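PDB 4TQJ: lectin 2 from Agrocybe aegerita, which specifically recognises N-acetylglucosamine at the non-reducing end of glycans. Local coordinates for residues Lys359-Ser364 / Lys376-Asp381; Lys337-Val342 / Glu392-Trp397; Gly250-Leu255 / Val265-Asn270; Asp227-Val232 / Ile244-Ala249. The protein carries 1 engineered substitution. One frame throughout, in Å; residues are numbered along the deposited sequence.

Contact 1 (Lys359-Ser364 / Lys376-Asp381); sequences KETLVS and KALTND
Thr-361 faces both Leu-378 and Thr-379 across the outer hairpin of a beta-propeller blade, which makes a classic beta bulge. Its carbonyl O accepts from Leu-378 N at 3.0 Å and, weakly, from Thr-379 N at 3.4 Å. Its own N donates to Thr-379 O at 2.7 Å. The tight face carries Thr-361, Val-363 and Leu-378. Here Val-363 CG1 lies 4.1 Å from Leu-378 CB, and the two side chains cross obliquely. Leu-378 CG is anti to the backbone N (chi1 166°). The Leu-378 and Thr-361 side chains lie side by side, CD2 near CG2. Ile-354 of the next strand inward packs on Thr-361 and Leu-378, and Val-36 of the second subunit touches Leu-378. The other face is looser. Leu-362 CD2 meets Ala-377 CB at 4.1 Å. Glu-360 CG passes Asn-380 OD1, and the Glu-360 carboxylate ends beside exposed Ala-377, a tight approach of doubtful weight. Back on the Thr-361 side, OG1 of that residue donates to Asp-381 O at 2.7 Å, in the carbonyl plane. Asp-381 N in turn donates to Thr-379 OG1, forming an ST turn. Backbone and hydroxyl bonds thus fix the bulged edge strand, while the apolar contacts lie mainly on one face.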
loop_
_atom_site.group_PDB
_atom_site.type_symbol
_atom_site.label_atom_id
_atom_site.label_comp_id
_atom_site.label_asym_id
_atom_site.label_seq_id
_atom_site.Cartn_x
_atom_site.Cartn_y
_atom_site.Cartn_z
ATOM N N LYS A 359 23.927 14.917 -4.953
ATOM C CA LYS A 359 23.649 15.330 -3.579
ATOM C C LYS A 359 22.150 15.357 -3.276
ATOM O O LYS A 359 21.742 15.550 -2.126
ATOM C CB LYS A 359 24.229 16.726 -3.329
ATOM C CG LYS A 359 25.598 16.959 -3.963
ATOM C CD LYS A 359 26.623 15.894 -3.555
ATOM C CE LYS A 359 27.316 16.235 -2.251
ATOM N NZ LYS A 359 27.997 17.570 -2.306
ATOM N N GLU A 360 21.336 15.176 -4.313
ATOM C CA GLU A 360 19.888 15.229 -4.180
ATOM C C GLU A 360 19.194 14.126 -4.973
ATOM O O GLU A 360 19.676 13.701 -6.023
ATOM C CB GLU A 360 19.358 16.572 -4.685
ATOM C CG GLU A 360 19.497 17.729 -3.736
ATOM C CD GLU A 360 18.757 18.947 -4.241
ATOM O OE1 GLU A 360 19.172 19.497 -5.282
ATOM O OE2 GLU A 360 17.750 19.345 -3.613
ATOM N N THR A 361 18.047 13.687 -4.469
ATOM C CA THR A 361 17.135 12.839 -5.226
ATOM C C THR A 361 16.031 13.714 -5.819
ATOM O O THR A 361 15.269 14.344 -5.088
ATOM C CB THR A 361 16.510 11.767 -4.330
ATOM O OG1 THR A 361 17.501 10.778 -4.014
ATOM C CG2 THR A 361 15.324 11.104 -5.032
ATOM N N LEU A 362 15.969 13.765 -7.147
ATOM C CA LEU A 362 15.034 14.634 -7.847
ATOM C C LEU A 362 13.941 13.840 -8.538
ATOM O O LEU A 362 14.105 12.661 -8.851
ATOM C CB LEU A 362 15.765 15.467 -8.895
ATOM C CG LEU A 362 16.959 16.285 -8.409
ATOM C CD1 LEU A 362 17.505 17.110 -9.570
ATOM C CD2 LEU A 362 16.542 17.176 -7.270
ATOM N N VAL A 363 12.824 14.498 -8.794
ATOM C CA VAL A 363 11.703 13.806 -9.384
ATOM C C VAL A 363 10.991 14.764 -10.320
ATOM O O VAL A 363 10.955 15.968 -10.083
ATOM C CB VAL A 363 10.750 13.267 -8.271
ATOM C CG1 VAL A 363 10.104 14.411 -7.524
ATOM C CG2 VAL A 363 9.681 12.349 -8.841
ATOM N N SER A 364 10.449 14.229 -11.404
ATOM C CA SER A 364 9.525 14.986 -12.221
ATOM C C SER A 364 8.310 14.117 -12.491
ATOM O O SER A 364 8.451 12.959 -12.872
ATOM C CB SER A 364 10.191 15.418 -13.531
ATOM O OG SER A 364 9.224 15.864 -14.456
ATOM N N LYS A 376 11.668 18.547 -9.126
ATOM C CA LYS A 376 11.529 18.920 -7.730
ATOM C C LYS A 376 12.504 18.147 -6.873
ATOM O O LYS A 376 12.768 16.979 -7.124
ATOM C CB LYS A 376 10.096 18.660 -7.252
ATOM C CG LYS A 376 9.116 19.748 -7.644
ATOM C CD LYS A 376 7.789 19.593 -6.907
ATOM C CE LYS A 376 7.014 18.402 -7.437
ATOM N NZ LYS A 376 6.867 18.508 -8.930
ATOM N N ALA A 377 13.047 18.805 -5.858
ATOM C CA ALA A 377 13.894 18.120 -4.891
ATOM C C ALA A 377 13.007 17.358 -3.926
ATOM O O ALA A 377 12.252 17.957 -3.167
ATOM C CB ALA A 377 14.757 19.125 -4.135
ATOM N N LEU A 378 13.090 16.035 -3.959
ATOM C CA LEU A 378 12.274 15.189 -3.104
ATOM C C LEU A 378 12.972 14.895 -1.775
ATOM O O LEU A 378 12.327 14.899 -0.726
ATOM C CB LEU A 378 11.910 13.891 -3.841
ATOM C CG LEU A 378 11.323 12.671 -3.125
ATOM C CD1 LEU A 378 9.919 12.926 -2.592
ATOM C CD2 LEU A 378 11.300 11.501 -4.099
ATOM N N THR A 379 14.280 14.640 -1.820
ATOM C CA THR A 379 15.065 14.388 -0.598
ATOM C C THR A 379 16.588 14.345 -0.844
ATOM O O THR A 379 17.038 14.055 -1.953
ATOM C CB THR A 379 14.627 13.079 0.106
ATOM O OG1 THR A 379 15.416 12.875 1.284
ATOM C CG2 THR A 379 14.798 11.884 -0.817
ATOM N N ASN A 380 17.375 14.649 0.187
ATOM C CA ASN A 380 18.829 14.497 0.110
ATOM C C ASN A 380 19.229 13.035 0.172
ATOM O O ASN A 380 20.310 12.660 -0.262
ATOM C CB ASN A 380 19.539 15.242 1.247
ATOM C CG ASN A 380 19.496 16.747 1.085
ATOM O OD1 ASN A 380 19.545 17.270 -0.029
ATOM N ND2 ASN A 380 19.408 17.457 2.205
ATOM N N ASP A 381 18.347 12.209 0.722
ATOM C CA ASP A 381 18.640 10.792 0.917
ATOM C C ASP A 381 18.669 10.024 -0.412
ATOM O O ASP A 381 18.046 10.438 -1.393
ATOM C CB ASP A 381 17.607 10.176 1.872
ATOM C CG ASP A 381 17.487 10.948 3.189
ATOM O OD1 ASP A 381 18.528 11.260 3.812
ATOM O OD2 ASP A 381 16.346 11.258 3.595
#

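Contact 2 (Lys337-Val342 / Glu392-Trp397); sequences KHRRFV and ETTVCW
Arg-339 lays its side chain across Cys-396, with CD 3.5 Å from Cys-396 CB. The chain is extended from CG to NE, with CD anti to CA (chi2 -177°), and it reaches over to the neighbouring strand. Cys-396 SG sits over one face of the guanidinium, offset toward the rim, 3.8 Å from Arg-339 NH1. The polar rim of the group is gripped at several points. NH2 donates to Thr-394 OG1 at 3.1 Å, and the hydroxyl lies 23° out of the guanidinium plane. The same hydroxyl is bonded to Ala-390 O. NH1 donates to Trp-389 O. NE donates to a water at 2.9 Å, in the plane of the group, and that water also accepts from Cys-396 N at 3.1 Å. Three different nitrogens therefore have partners, which should hold the flat group against rotation. Nearer the other end of the contact, Phe-341 touches more lightly, with CE1 in edge-on approach 4.1 Å from Cys-396 O. Phe-356, on the next strand outward from 339-343, packs on Arg-339, Phe-341 and Cys-396. Strands 339-343 and 395-399 run nearly parallel in these segments, 18° apart, with axes 8.9 Å apart at closest approach, too far for backbone pairing. They are the innermost strands of adjacent blades. Strand 395-399 pairs with the N-terminal strand 20-25, the "Velcro" closure typical of a beta-propeller.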
loop_
_atom_site.group_PDB
_atom_site.type_symbol
_atom_site.label_atom_id
_atom_site.label_comp_id
_atom_site.label_asym_id
_atom_site.label_seq_id
_atom_site.Cartn_x
_atom_site.Cartn_y
_atom_site.Cartn_z
ATOM N N LYS A 337 27.694 6.852 -11.375
ATOM C CA LYS A 337 27.455 7.405 -10.046
ATOM C C LYS A 337 25.995 7.549 -9.693
ATOM O O LYS A 337 25.619 7.507 -8.519
ATOM C CB LYS A 337 28.109 8.779 -9.909
ATOM C CG LYS A 337 29.612 8.764 -9.896
ATOM C CD LYS A 337 30.153 10.126 -9.493
ATOM C CE LYS A 337 31.666 10.075 -9.371
ATOM N NZ LYS A 337 32.322 9.481 -10.581
ATOM N N HIS A 338 25.165 7.762 -10.703
ATOM C CA HIS A 338 23.790 8.151 -10.437
ATOM C C HIS A 338 22.814 7.069 -10.884
ATOM O O HIS A 338 23.130 6.239 -11.747
ATOM C CB HIS A 338 23.484 9.514 -11.072
ATOM C CG HIS A 338 24.531 10.551 -10.792
ATOM N ND1 HIS A 338 25.175 11.251 -11.789
ATOM C CD2 HIS A 338 25.047 11.001 -9.624
ATOM C CE1 HIS A 338 26.047 12.085 -11.247
ATOM N NE2 HIS A 338 25.992 11.951 -9.935
ATOM N N ARG A 339 21.643 7.055 -10.262
ATOM C CA ARG A 339 20.644 6.046 -10.568
ATOM C C ARG A 339 19.401 6.729 -11.097
ATOM O O ARG A 339 18.895 7.659 -10.481
ATOM C CB ARG A 339 20.313 5.232 -9.320
ATOM C CG ARG A 339 21.403 4.258 -8.898
ATOM C CD ARG A 339 20.967 3.433 -7.687
ATOM N NE ARG A 339 21.949 2.403 -7.337
ATOM C CZ ARG A 339 22.927 2.562 -6.447
ATOM N NH1 ARG A 339 23.055 3.710 -5.807
ATOM N NH2 ARG A 339 23.774 1.569 -6.193
ATOM N N ARG A 340 18.908 6.278 -12.244
ATOM C CA ARG A 340 17.654 6.813 -12.762
ATOM C C ARG A 340 16.605 5.722 -12.979
ATOM O O ARG A 340 16.941 4.587 -13.324
ATOM C CB ARG A 340 17.893 7.636 -14.033
ATOM C CG ARG A 340 18.536 9.005 -13.737
ATOM C CD ARG A 340 19.268 9.560 -14.950
ATOM N NE ARG A 340 20.530 8.852 -15.170
ATOM C CZ ARG A 340 21.371 9.122 -16.163
ATOM N NH1 ARG A 340 21.087 10.082 -17.023
ATOM N NH2 ARG A 340 22.495 8.433 -16.296
ATOM N N PHE A 341 15.343 6.081 -12.747
ATOM C CA PHE A 341 14.233 5.145 -12.855
ATOM C C PHE A 341 13.058 5.794 -13.563
ATOM O O PHE A 341 12.841 7.010 -13.475
ATOM C CB PHE A 341 13.764 4.670 -11.471
ATOM C CG PHE A 341 14.883 4.279 -10.535
ATOM C CD1 PHE A 341 15.230 2.955 -10.368
ATOM C CD2 PHE A 341 15.580 5.247 -9.815
ATOM C CE1 PHE A 341 16.256 2.593 -9.487
ATOM C CE2 PHE A 341 16.605 4.891 -8.945
ATOM C CZ PHE A 341 16.934 3.559 -8.775
ATOM N N VAL A 342 12.298 4.969 -14.262
ATOM C CA VAL A 342 11.069 5.400 -14.909
ATOM C C VAL A 342 9.957 4.489 -14.392
ATOM O O VAL A 342 9.820 3.345 -14.833
ATOM C CB VAL A 342 11.180 5.328 -16.440
ATOM C CG1 VAL A 342 9.928 5.907 -17.092
ATOM C CG2 VAL A 342 12.461 6.055 -16.928
ATOM N N GLU A 392 29.230 0.481 -6.654
ATOM C CA GLU A 392 30.129 -0.634 -6.372
ATOM C C GLU A 392 29.792 -1.375 -5.075
ATOM O O GLU A 392 30.108 -2.563 -4.921
ATOM C CB GLU A 392 31.583 -0.152 -6.311
ATOM C CG GLU A 392 32.141 0.301 -7.632
ATOM C CD GLU A 392 31.719 1.714 -8.001
ATOM O OE1 GLU A 392 31.249 2.463 -7.113
ATOM O OE2 GLU A 392 31.856 2.074 -9.192
ATOM N N THR A 393 29.145 -0.670 -4.151
ATOM C CA THR A 393 28.996 -1.144 -2.781
ATOM C C THR A 393 27.540 -1.178 -2.304
ATOM O O THR A 393 27.237 -1.752 -1.263
ATOM C CB THR A 393 29.780 -0.223 -1.838
ATOM O OG1 THR A 393 29.349 1.125 -2.047
ATOM C CG2 THR A 393 31.272 -0.301 -2.140
ATOM N N THR A 394 26.647 -0.546 -3.052
ATOM C CA THR A 394 25.232 -0.495 -2.690
ATOM C C THR A 394 24.384 -0.940 -3.874
ATOM O O THR A 394 24.846 -0.914 -5.007
ATOM C CB THR A 394 24.793 0.921 -2.293
ATOM O OG1 THR A 394 25.018 1.825 -3.389
ATOM C CG2 THR A 394 25.560 1.398 -1.048
ATOM N N VAL A 395 23.154 -1.362 -3.592
ATOM C CA VAL A 395 22.166 -1.669 -4.615
ATOM C C VAL A 395 20.909 -0.883 -4.274
ATOM O O VAL A 395 20.503 -0.834 -3.113
ATOM C CB VAL A 395 21.803 -3.168 -4.612
ATOM C CG1 VAL A 395 20.849 -3.494 -5.771
ATOM C CG2 VAL A 395 23.042 -4.014 -4.673
ATOM N N CYS A 396 20.307 -0.242 -5.267
ATOM C CA CYS A 396 19.014 0.407 -5.065
ATOM C C CYS A 396 18.028 -0.036 -6.111
ATOM O O CYS A 396 18.363 -0.150 -7.293
ATOM C CB CYS A 396 19.130 1.920 -5.184
ATOM S SG CYS A 396 19.951 2.683 -3.845
ATOM N N TRP A 397 16.799 -0.253 -5.678
ATOM C CA TRP A 397 15.737 -0.645 -6.574
ATOM C C TRP A 397 14.497 0.186 -6.256
ATOM O O TRP A 397 14.311 0.642 -5.120
ATOM C CB TRP A 397 15.355 -2.107 -6.341
ATOM C CG TRP A 397 16.423 -3.166 -6.507
ATOM C CD1 TRP A 397 16.854 -4.047 -5.549
ATOM C CD2 TRP A 397 17.130 -3.509 -7.709
ATOM N NE1 TRP A 397 17.791 -4.900 -6.075
ATOM C CE2 TRP A 397 17.980 -4.592 -7.397
ATOM C CE3 TRP A 397 17.131 -3.003 -9.015
ATOM C CZ2 TRP A 397 18.825 -5.171 -8.340
ATOM C CZ3 TRP A 397 17.971 -3.575 -9.949
ATOM C CH2 TRP A 397 18.810 -4.647 -9.608
HETATM O O HOH W 1 21.877 -0.438 -7.953
#

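Contact 3 (Gly250-Leu255 / Val265-Asn270); sequences GCWVAL and VKLVIN
Val-253 and Val-268 form the apolar centre of this outer hairpin of a beta-propeller blade. Their side chains cross at about a right angle, with CG1 of Val-253 3.6 Å from CG2 of Val-268. Cys-251 continues this face: its CB is 4.1 Å from Ile-269 CB, and its SG approaches Ile-269 CD1. Phe-317, from a loop, packs on Val-268 and Ile-269, and Ile-244 of the inward strand packs on Val-253. The opposite face carries Trp-252. Leu-267 CD1 makes a CH-pi contact over the five-membered ring, 3.8 Å from its centroid and 18° off the normal. Leu-267 CG is anti to the backbone N (chi1 -177°), and chi2 of 82° then places CD1 over the ring. Val-265 CG1 packs on Trp-252 CE3 at 3.7 Å, and Val-265 O lies at the ring edge. Outward from these contacts comes the backbone ladder. Val-253 and Lys-266 exchange two bonds. Cys-251 N donates to Ile-269 O, and Cys-251 O accepts from Val-268 N. Val-268 and Ile-269 both face Cys-251, so the edge strand carries a classic beta bulge. The exposed Lys-266 side chain marks the polar edge; its NZ makes a weak bond to Gln-264 OE1. At the far end Gly-250 has no CB, and its CA comes close to the opposite strand, with a CA-H...O contact of 3.3 Å to Ile-269 O.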
loop_
_atom_site.group_PDB
_atom_site.type_symbol
_atom_site.label_atom_id
_atom_site.label_comp_id
_atom_site.label_asym_id
_atom_site.label_seq_id
_atom_site.Cartn_x
_atom_site.Cartn_y
_atom_site.Cartn_z
ATOM N N GLY A 250 17.894 3.034 -35.192
ATOM C CA GLY A 250 16.793 3.437 -34.318
ATOM C C GLY A 250 16.206 2.264 -33.545
ATOM O O GLY A 250 16.926 1.320 -33.253
ATOM N N CYS A 251 14.912 2.319 -33.219
ATOM C CA CYS A 251 14.240 1.225 -32.509
ATOM C C CYS A 251 13.507 0.281 -33.450
ATOM O O CYS A 251 12.674 0.705 -34.263
ATOM C CB CYS A 251 13.239 1.760 -31.481
ATOM S SG CYS A 251 13.941 2.876 -30.278
ATOM N N TRP A 252 13.827 -0.999 -33.310
ATOM C CA TRP A 252 13.237 -2.071 -34.092
ATOM C C TRP A 252 12.299 -2.887 -33.206
ATOM O O TRP A 252 12.663 -3.220 -32.079
ATOM C CB TRP A 252 14.353 -2.994 -34.565
ATOM C CG TRP A 252 15.221 -2.367 -35.604
ATOM C CD1 TRP A 252 16.359 -1.631 -35.403
ATOM C CD2 TRP A 252 15.027 -2.434 -37.020
ATOM N NE1 TRP A 252 16.876 -1.224 -36.617
ATOM C CE2 TRP A 252 16.079 -1.711 -37.623
ATOM C CE3 TRP A 252 14.065 -3.041 -37.836
ATOM C CZ2 TRP A 252 16.194 -1.572 -39.011
ATOM C CZ3 TRP A 252 14.172 -2.892 -39.220
ATOM C CH2 TRP A 252 15.237 -2.172 -39.791
ATOM N N VAL A 253 11.101 -3.206 -33.696
ATOM C CA VAL A 253 10.246 -4.130 -32.963
ATOM C C VAL A 253 9.690 -5.287 -33.788
ATOM O O VAL A 253 9.550 -5.197 -35.016
ATOM C CB VAL A 253 9.096 -3.432 -32.146
ATOM C CG1 VAL A 253 9.341 -1.948 -31.945
ATOM C CG2 VAL A 253 7.747 -3.706 -32.767
ATOM N N ALA A 254 9.410 -6.379 -33.088
ATOM C CA ALA A 254 8.687 -7.500 -33.651
ATOM C C ALA A 254 7.525 -7.793 -32.706
ATOM O O ALA A 254 7.729 -8.047 -31.505
ATOM C CB ALA A 254 9.588 -8.700 -33.769
ATOM N N LEU A 255 6.312 -7.769 -33.245
ATOM C CA LEU A 255 5.123 -7.895 -32.424
ATOM C C LEU A 255 4.676 -9.354 -32.236
ATOM O O LEU A 255 4.702 -10.166 -33.170
ATOM C CB LEU A 255 3.991 -7.041 -32.988
ATOM C CG LEU A 255 4.212 -5.528 -33.132
ATOM C CD1 LEU A 255 3.048 -4.936 -33.907
ATOM C CD2 LEU A 255 4.369 -4.835 -31.771
ATOM N N VAL A 265 10.444 -7.858 -38.275
ATOM C CA VAL A 265 11.140 -6.873 -37.460
ATOM C C VAL A 265 11.216 -5.540 -38.187
ATOM O O VAL A 265 11.878 -5.427 -39.224
ATOM C CB VAL A 265 12.548 -7.364 -37.136
ATOM C CG1 VAL A 265 13.327 -6.311 -36.363
ATOM C CG2 VAL A 265 12.464 -8.682 -36.367
ATOM N N LYS A 266 10.539 -4.533 -37.642
ATOM C CA LYS A 266 10.387 -3.245 -38.317
ATOM C C LYS A 266 10.971 -2.083 -37.521
ATOM O O LYS A 266 10.959 -2.097 -36.297
ATOM C CB LYS A 266 8.906 -2.965 -38.596
ATOM C CG LYS A 266 8.188 -4.059 -39.371
ATOM C CD LYS A 266 6.743 -3.656 -39.691
ATOM C CE LYS A 266 5.868 -4.874 -39.933
ATOM N NZ LYS A 266 4.942 -4.704 -41.096
ATOM N N LEU A 267 11.475 -1.077 -38.227
ATOM C CA LEU A 267 11.983 0.138 -37.599
ATOM C C LEU A 267 10.813 1.071 -37.305
ATOM O O LEU A 267 10.186 1.584 -38.232
ATOM C CB LEU A 267 12.968 0.863 -38.521
ATOM C CG LEU A 267 13.573 2.117 -37.866
ATOM C CD1 LEU A 267 14.710 1.696 -36.972
ATOM C CD2 LEU A 267 14.063 3.163 -38.873
ATOM N N VAL A 268 10.522 1.294 -36.025
ATOM C CA VAL A 268 9.354 2.084 -35.642
ATOM C C VAL A 268 9.685 3.510 -35.218
ATOM O O VAL A 268 8.806 4.365 -35.191
ATOM C CB VAL A 268 8.599 1.428 -34.477
ATOM C CG1 VAL A 268 8.072 0.035 -34.882
ATOM C CG2 VAL A 268 9.499 1.345 -33.264
ATOM N N ILE A 269 10.938 3.746 -34.830
ATOM C CA ILE A 269 11.380 5.059 -34.379
ATOM C C ILE A 269 12.802 5.253 -34.904
ATOM O O ILE A 269 13.671 4.397 -34.682
ATOM C CB ILE A 269 11.451 5.151 -32.847
ATOM C CG1 ILE A 269 10.103 4.853 -32.194
ATOM C CG2 ILE A 269 11.958 6.529 -32.404
ATOM C CD1 ILE A 269 10.249 4.563 -30.716
ATOM N N ASN A 270 13.049 6.370 -35.583
ATOM C CA ASN A 270 14.399 6.642 -36.077
ATOM C C ASN A 270 15.253 7.431 -35.077
ATOM O O ASN A 270 15.896 8.429 -35.421
ATOM C CB ASN A 270 14.377 7.291 -37.470
ATOM C CG ASN A 270 13.961 8.751 -37.440
ATOM O OD1 ASN A 270 13.409 9.241 -36.451
ATOM N ND2 ASN A 270 14.229 9.463 -38.539
#

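Contact 4 (Asp227-Val232 / Ile244-Ala249); sequences DHPRFV and IGCGKA
The inner beta hairpin of a propeller blade pairs Phe-231 with Ile-244 here, between strands 230-233 and 242-246. Phe-231 N donates to Ile-244 O at 2.7 Å, and Ile-244 N returns a bond to Phe-231 O. Two residues along each strand, Pro-229 O accepts from Cys-246 N at 2.9 Å. The side chains of Phe-231, Ile-244, Cys-246 and Pro-229 pack together. Phe-231 CB rests on Ile-244 CG2, and the ring atom CE2 meets Cys-246 SG at 4.1 Å. The sulfur stands at the ring edge, 83° off the normal, in a sulfur-aromatic contact. Pro-229 CG closes on Cys-246 CB at 3.9 Å. Ile-287 and Arg-285, on the innermost strand of the following blade, pack against this side. Arg-230 points to the other side. It forms a non-hydrogen-bonded pair with Gly-245, with CA atoms 4.0 Å apart and no glycine side chain between them. Arg-230 CG lies against Gly-245 CA. The arginine chain then bends back, chi3 -77°, and NE donates to His-228 O at 2.9 Å in the guanidinium plane, while NH1 bonds to Phe-216 O. His-228 packs CD2 against the backbone of Gly-247, and its ND1 is bonded to Lys-224 N. At this end of the ladder a water lies between the segments, 2.6 Å from Asp-227 O and 2.9 Å from Cys-246 O.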
loop_
_atom_site.group_PDB
_atom_site.type_symbol
_atom_site.label_atom_id
_atom_site.label_comp_id
_atom_site.label_asym_id
_atom_site.label_seq_id
_atom_site.Cartn_x
_atom_site.Cartn_y
_atom_site.Cartn_z
ATOM N N ASP A 227 25.788 -1.871 -26.545
ATOM C CA ASP A 227 25.465 -0.761 -27.384
ATOM C C ASP A 227 24.021 -0.759 -27.858
ATOM O O ASP A 227 23.510 0.283 -28.263
ATOM C CB ASP A 227 26.424 -0.872 -28.565
ATOM C CG ASP A 227 27.849 -1.175 -28.111
ATOM O OD1 ASP A 227 28.537 -2.000 -28.739
ATOM O OD2 ASP A 227 28.281 -0.577 -27.109
ATOM N N HIS A 228 23.382 -1.926 -27.795
ATOM C CA HIS A 228 22.049 -2.126 -28.358
ATOM C C HIS A 228 21.129 -2.820 -27.373
ATOM O O HIS A 228 20.911 -4.037 -27.469
ATOM C CB HIS A 228 22.123 -2.954 -29.635
ATOM C CG HIS A 228 23.107 -2.428 -30.632
ATOM N ND1 HIS A 228 24.228 -3.135 -31.014
ATOM C CD2 HIS A 228 23.155 -1.258 -31.308
ATOM C CE1 HIS A 228 24.916 -2.428 -31.892
ATOM N NE2 HIS A 228 24.287 -1.280 -32.086
ATOM N N PRO A 229 20.587 -2.052 -26.419
ATOM C CA PRO A 229 19.668 -2.586 -25.407
ATOM C C PRO A 229 18.426 -3.230 -26.027
ATOM O O PRO A 229 17.903 -2.718 -27.013
ATOM C CB PRO A 229 19.283 -1.345 -24.585
ATOM C CG PRO A 229 19.674 -0.164 -25.432
ATOM C CD PRO A 229 20.855 -0.615 -26.224
ATOM N N ARG A 230 17.988 -4.350 -25.460
ATOM C CA ARG A 230 16.768 -5.019 -25.904
ATOM C C ARG A 230 15.834 -5.255 -24.729
ATOM O O ARG A 230 16.279 -5.526 -23.609
ATOM C CB ARG A 230 17.085 -6.345 -26.592
ATOM C CG ARG A 230 17.537 -6.174 -28.049
ATOM C CD ARG A 230 18.636 -7.179 -28.386
ATOM N NE ARG A 230 19.924 -6.763 -27.826
ATOM C CZ ARG A 230 20.979 -7.564 -27.675
ATOM N NH1 ARG A 230 20.907 -8.848 -28.033
ATOM N NH2 ARG A 230 22.103 -7.086 -27.154
ATOM N N PHE A 231 14.540 -5.190 -25.012
ATOM C CA PHE A 231 13.518 -5.269 -23.980
ATOM C C PHE A 231 12.366 -6.170 -24.388
ATOM O O PHE A 231 12.078 -6.342 -25.576
ATOM C CB PHE A 231 12.937 -3.878 -23.718
ATOM C CG PHE A 231 13.963 -2.809 -23.532
ATOM C CD1 PHE A 231 14.429 -2.492 -22.264
ATOM C CD2 PHE A 231 14.460 -2.114 -24.619
ATOM C CE1 PHE A 231 15.373 -1.494 -22.079
ATOM C CE2 PHE A 231 15.413 -1.111 -24.451
ATOM C CZ PHE A 231 15.864 -0.794 -23.170
ATOM N N VAL A 232 11.676 -6.712 -23.395
ATOM C CA VAL A 232 10.394 -7.362 -23.646
ATOM C C VAL A 232 9.309 -6.593 -22.914
ATOM O O VAL A 232 9.484 -6.214 -21.762
ATOM C CB VAL A 232 10.400 -8.844 -23.234
ATOM C CG1 VAL A 232 11.272 -9.634 -24.196
ATOM C CG2 VAL A 232 10.907 -8.990 -21.814
ATOM N N ILE A 244 11.381 -5.262 -28.387
ATOM C CA ILE A 244 11.872 -4.003 -28.916
ATOM C C ILE A 244 13.325 -3.822 -28.521
ATOM O O ILE A 244 13.749 -4.278 -27.468
ATOM C CB ILE A 244 10.998 -2.803 -28.451
ATOM C CG1 ILE A 244 11.525 -1.477 -29.011
ATOM C CG2 ILE A 244 10.898 -2.762 -26.923
ATOM C CD1 ILE A 244 10.520 -0.317 -28.922
ATOM N N GLY A 245 14.099 -3.190 -29.395
ATOM C CA GLY A 245 15.513 -3.009 -29.150
ATOM C C GLY A 245 15.985 -1.727 -29.798
ATOM O O GLY A 245 15.498 -1.347 -30.860
ATOM N N CYS A 246 16.925 -1.058 -29.148
ATOM C CA CYS A 246 17.518 0.154 -29.692
ATOM C C CYS A 246 18.806 -0.218 -30.415
ATOM O O CYS A 246 19.789 -0.598 -29.781
ATOM C CB CYS A 246 17.828 1.139 -28.564
ATOM S SG CYS A 246 16.407 1.472 -27.503
ATOM N N GLY A 247 18.784 -0.112 -31.739
ATOM C CA GLY A 247 19.882 -0.570 -32.562
ATOM C C GLY A 247 20.717 0.553 -33.141
ATOM O O GLY A 247 21.051 1.500 -32.441
ATOM N N LYS A 248 21.075 0.429 -34.416
ATOM C CA LYS A 248 21.905 1.432 -35.077
ATOM C C LYS A 248 21.025 2.540 -35.614
ATOM O O LYS A 248 21.164 3.710 -35.225
ATOM C CB LYS A 248 22.684 0.786 -36.236
ATOM C CG LYS A 248 23.658 1.706 -36.971
ATOM C CD LYS A 248 24.238 1.003 -38.206
ATOM C CE LYS A 248 25.499 1.684 -38.725
ATOM N NZ LYS A 248 25.281 3.089 -39.148
ATOM N N ALA A 249 20.109 2.164 -36.508
ATOM C CA ALA A 249 19.269 3.138 -37.210
ATOM C C ALA A 249 18.157 3.689 -36.324
ATOM O O ALA A 249 17.567 4.715 -36.647
ATOM C CB ALA A 249 18.686 2.541 -38.501
HETATM O O HOH W 2 21.592 1.621 -29.299
#

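Contacts 3 and 4 build one blade. They touch where strands 242-246 and 251-254 are neighbours, and their centres lie about 9 Å apart. Contact 4 is the inner hairpin and contact 3 the outer one. Contact 1 is the outer hairpin of another blade, whose innermost strand enters contact 2. Contacts 1 and 3 each have a bulged edge strand, but contact 1 has more polar side chains, whereas contact 3 is richer in apolar ones. Contact 1 lies at the surface, while contacts 2, 3 and 4 are partly buried. Contact 2, closest to the chain's centre, differs in kind: it joins two blades through an arginine and a water, without strand pairing.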